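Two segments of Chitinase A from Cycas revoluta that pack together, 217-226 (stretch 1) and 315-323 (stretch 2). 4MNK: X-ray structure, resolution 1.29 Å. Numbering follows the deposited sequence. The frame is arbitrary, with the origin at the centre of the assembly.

Stretch 1, residues 217-226: ASVGIESFLA
Stretch 2 (315-323) QYAKEKRLG

This is a small helix-to-helix-end contact, in which an apolar patch and a tyrosine lie beside one salt bridge, and it buries 331 Å² counted over both sides. The two stretches belong to one chain, and touching residues are at least 95 positions apart in sequence.

Stretch 1 is helical throughout, with phi near -60° and psi near -45° for most residues. Its backbone hydrogen bonds follow the i to i-4 pattern, for example I221 N to A217 O at 2.9 Å and E222 N to S218 O at 2.8 Å. The S223 hydroxyl also donates to G220 O, with OG to O at 2.6 Å.

Stretch 2 starts as the last part of a helix, residues 315-319, and then turns. K320 has phi/psi of -83/2°. R321 has positive phi (67/29°) and is the first residue to leave helical values. Two bonds reach back into the last turn, L322 N to A317 O at 2.9 Å and R321 N to K318 O at 3.0 Å, which makes this a Schellman motif. L322 then becomes extended, at -72/162°.

The register is set by two CA pairs. S218 CA lies 8.7 Å from Y316 CA, and I221 CA lies 8.7 Å from K320 CA. Residue numbers rise together across these pairs, and the helical part of stretch 2 runs in the same general direction as stretch 1; after K320 the chain turns and runs nearly across that direction. At this spacing side chains, rather than backbones, fill the gap.

Y316 points its CA-to-CB bond toward stretch 1, with chi1 t (167°) and chi2 86°. Its hydroxyl reaches the helix surface, with OH 3.1 Å from S218 CA and 3.6 Å from I221 CB. The contact buries this OH, and it has no polar partner in the model. S218 does not supply one: its chi1 is p (63°), and its OG is hydrogen-bonded elsewhere in the structure. I221 CG1 sits at the edge of the Y316 ring, near its plane, 4.4 Å from Y316 CE2.

I221 also points toward stretch 2, with chi1 and chi2 both m. Its CD1 meets L322 CD1 at 4.0 Å, an ordinary van der Waals distance between methyl groups. L322 is m, t. I221, Y316 and L322 are all buried, so this part of the contact is shielded from solvent.

The charged pair is E222 with K320. K320 points toward stretch 1 and is m, m, m, t. E222 leaves its helix sideways, but its end comes nearer; chi1 and chi2 are m and chi3 is 152°. K320 NZ donates to E222 OE1 at 3.1 Å, combining a hydrogen bond with a salt bridge. Water 1 adds a second link: it accepts from K320 NZ at 3.0 Å and donates weakly to E222 OE2 at 2.8 Å. The lysine's aliphatic part is used too, since K320 CE lies 3.7 Å from L225 CD1. L225 points toward stretch 2 and is m, t.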

# COMPACT_ATOMS: atom_id res chain seq x y z
N ALA A 217 2.81 4.09 13.09
CA ALA A 217 3.71 4.08 11.95
C ALA A 217 5.18 4.13 12.38
O ALA A 217 6.01 3.37 11.86
CB ALA A 217 3.39 5.23 11.01
N SER A 218 5.49 5.00 13.35
CA SER A 218 6.87 5.17 13.81
C SER A 218 7.43 3.92 14.47
O SER A 218 8.57 3.56 14.20
CB SER A 218 7.00 6.38 14.74
OG SER A 218 6.23 6.22 15.92
N VAL A 219 6.64 3.26 15.31
CA VAL A 219 7.07 2.02 15.96
C VAL A 219 7.37 0.94 14.91
O VAL A 219 8.39 0.25 15.00
CB VAL A 219 6.04 1.52 17.00
CG1 VAL A 219 6.33 0.09 17.44
CG2 VAL A 219 6.02 2.44 18.21
N GLY A 220 6.50 0.82 13.91
CA GLY A 220 6.71 -0.11 12.81
C GLY A 220 7.98 0.18 12.03
O GLY A 220 8.78 -0.72 11.78
N ILE A 221 8.16 1.44 11.64
CA ILE A 221 9.37 1.87 10.93
C ILE A 221 10.62 1.60 11.77
O ILE A 221 11.60 1.05 11.25
CB ILE A 221 9.27 3.37 10.50
CG1 ILE A 221 8.24 3.55 9.37
CG2 ILE A 221 10.64 3.92 10.09
CD1 ILE A 221 8.59 2.86 8.04
N GLU A 222 10.57 1.97 13.05
CA GLU A 222 11.66 1.69 13.99
C GLU A 222 12.05 0.21 13.97
O GLU A 222 13.24 -0.12 13.98
CB GLU A 222 11.26 2.10 15.42
CG GLU A 222 11.16 3.62 15.67
CD GLU A 222 12.50 4.31 15.82
OE1 GLU A 222 12.59 5.52 15.50
OE2 GLU A 222 13.47 3.66 16.26
N SER A 223 11.06 -0.67 13.91
CA SER A 223 11.30 -2.12 13.95
C SER A 223 12.08 -2.63 12.74
O SER A 223 12.95 -3.49 12.87
CB SER A 223 10.00 -2.91 14.16
OG SER A 223 9.22 -2.99 12.97
N PHE A 224 11.76 -2.11 11.56
CA PHE A 224 12.50 -2.47 10.35
C PHE A 224 13.94 -1.97 10.40
O PHE A 224 14.87 -2.69 10.04
CB PHE A 224 11.79 -1.95 9.10
CG PHE A 224 10.61 -2.77 8.67
CD1 PHE A 224 9.32 -2.35 8.94
CD2 PHE A 224 10.80 -3.98 8.00
CE1 PHE A 224 8.22 -3.12 8.55
CE2 PHE A 224 9.71 -4.75 7.60
CZ PHE A 224 8.41 -4.32 7.87
N LEU A 225 14.11 -0.73 10.86
CA LEU A 225 15.44 -0.12 10.96
C LEU A 225 16.32 -0.82 12.00
O LEU A 225 17.51 -1.03 11.76
CB LEU A 225 15.32 1.37 11.25
CG LEU A 225 14.70 2.19 10.11
CD1 LEU A 225 14.37 3.59 10.56
CD2 LEU A 225 15.60 2.21 8.89
N ALA A 226 15.71 -1.19 13.12
CA ALA A 226 16.43 -1.90 14.19
C ALA A 226 16.87 -3.29 13.76
O ALA A 226 17.90 -3.79 14.22
CB ALA A 226 15.57 -1.98 15.44
N GLN A 315 7.43 14.65 6.23
CA GLN A 315 8.61 15.21 6.88
C GLN A 315 9.26 14.17 7.80
O GLN A 315 10.48 14.06 7.85
CB GLN A 315 8.27 16.49 7.64
CG GLN A 315 9.49 17.26 8.15
CD GLN A 315 10.46 17.66 7.05
OE1 GLN A 315 10.06 17.96 5.92
NE2 GLN A 315 11.74 17.66 7.37
N TYR A 316 8.43 13.42 8.53
CA TYR A 316 8.91 12.30 9.34
C TYR A 316 9.72 11.32 8.50
O TYR A 316 10.82 10.92 8.90
CB TYR A 316 7.74 11.59 10.04
CG TYR A 316 8.12 10.25 10.64
CD1 TYR A 316 8.67 10.16 11.92
CD2 TYR A 316 7.95 9.06 9.91
CE1 TYR A 316 9.03 8.92 12.46
CE2 TYR A 316 8.32 7.83 10.44
CZ TYR A 316 8.85 7.77 11.72
OH TYR A 316 9.20 6.55 12.23
N ALA A 317 9.18 10.92 7.35
CA ALA A 317 9.87 9.99 6.45
C ALA A 317 11.22 10.54 6.00
O ALA A 317 12.21 9.80 5.94
CB ALA A 317 8.98 9.66 5.24
N LYS A 318 11.26 11.83 5.71
CA LYS A 318 12.51 12.48 5.34
C LYS A 318 13.51 12.49 6.50
O LYS A 318 14.69 12.17 6.30
CB LYS A 318 12.27 13.90 4.81
CG LYS A 318 13.40 14.40 3.91
CD LYS A 318 12.94 15.50 2.97
CE LYS A 318 13.10 16.88 3.58
NZ LYS A 318 12.91 17.95 2.56
N GLU A 319 13.03 12.84 7.70
CA GLU A 319 13.85 12.84 8.93
C GLU A 319 14.42 11.45 9.23
O GLU A 319 15.56 11.33 9.68
CB GLU A 319 13.01 13.29 10.13
CG GLU A 319 12.58 14.75 10.13
CD GLU A 319 11.38 15.01 11.05
OE1 GLU A 319 10.95 14.09 11.78
OE2 GLU A 319 10.86 16.15 11.03
N LYS A 320 13.62 10.42 8.97
CA LYS A 320 14.03 9.04 9.21
C LYS A 320 14.86 8.46 8.06
O LYS A 320 15.25 7.30 8.11
CB LYS A 320 12.83 8.15 9.51
CG LYS A 320 12.17 8.41 10.86
CD LYS A 320 13.12 8.23 12.05
CE LYS A 320 13.54 6.78 12.23
NZ LYS A 320 14.51 6.61 13.35
N ARG A 321 15.11 9.29 7.04
CA ARG A 321 15.97 8.93 5.90
C ARG A 321 15.38 7.82 5.02
O ARG A 321 16.11 7.06 4.37
CB ARG A 321 17.39 8.58 6.37
CG ARG A 321 17.93 9.56 7.41
CD ARG A 321 19.25 9.11 7.98
NE ARG A 321 19.17 7.80 8.62
CZ ARG A 321 20.23 7.11 9.03
NH1 ARG A 321 20.07 5.92 9.59
NH2 ARG A 321 21.45 7.62 8.89
N LEU A 322 14.06 7.75 4.99
CA LEU A 322 13.36 6.71 4.24
C LEU A 322 13.46 6.97 2.74
O LEU A 322 13.78 8.08 2.31
CB LEU A 322 11.90 6.60 4.69
CG LEU A 322 11.63 6.40 6.19
CD1 LEU A 322 10.16 6.14 6.42
CD2 LEU A 322 12.49 5.29 6.81
N GLY A 323 13.20 5.93 1.95
CA GLY A 323 13.24 6.04 0.49
C GLY A 323 12.17 6.96 -0.06
O GLY A 323 12.35 7.55 -1.13
O HOH W 1 14.99 3.68 13.86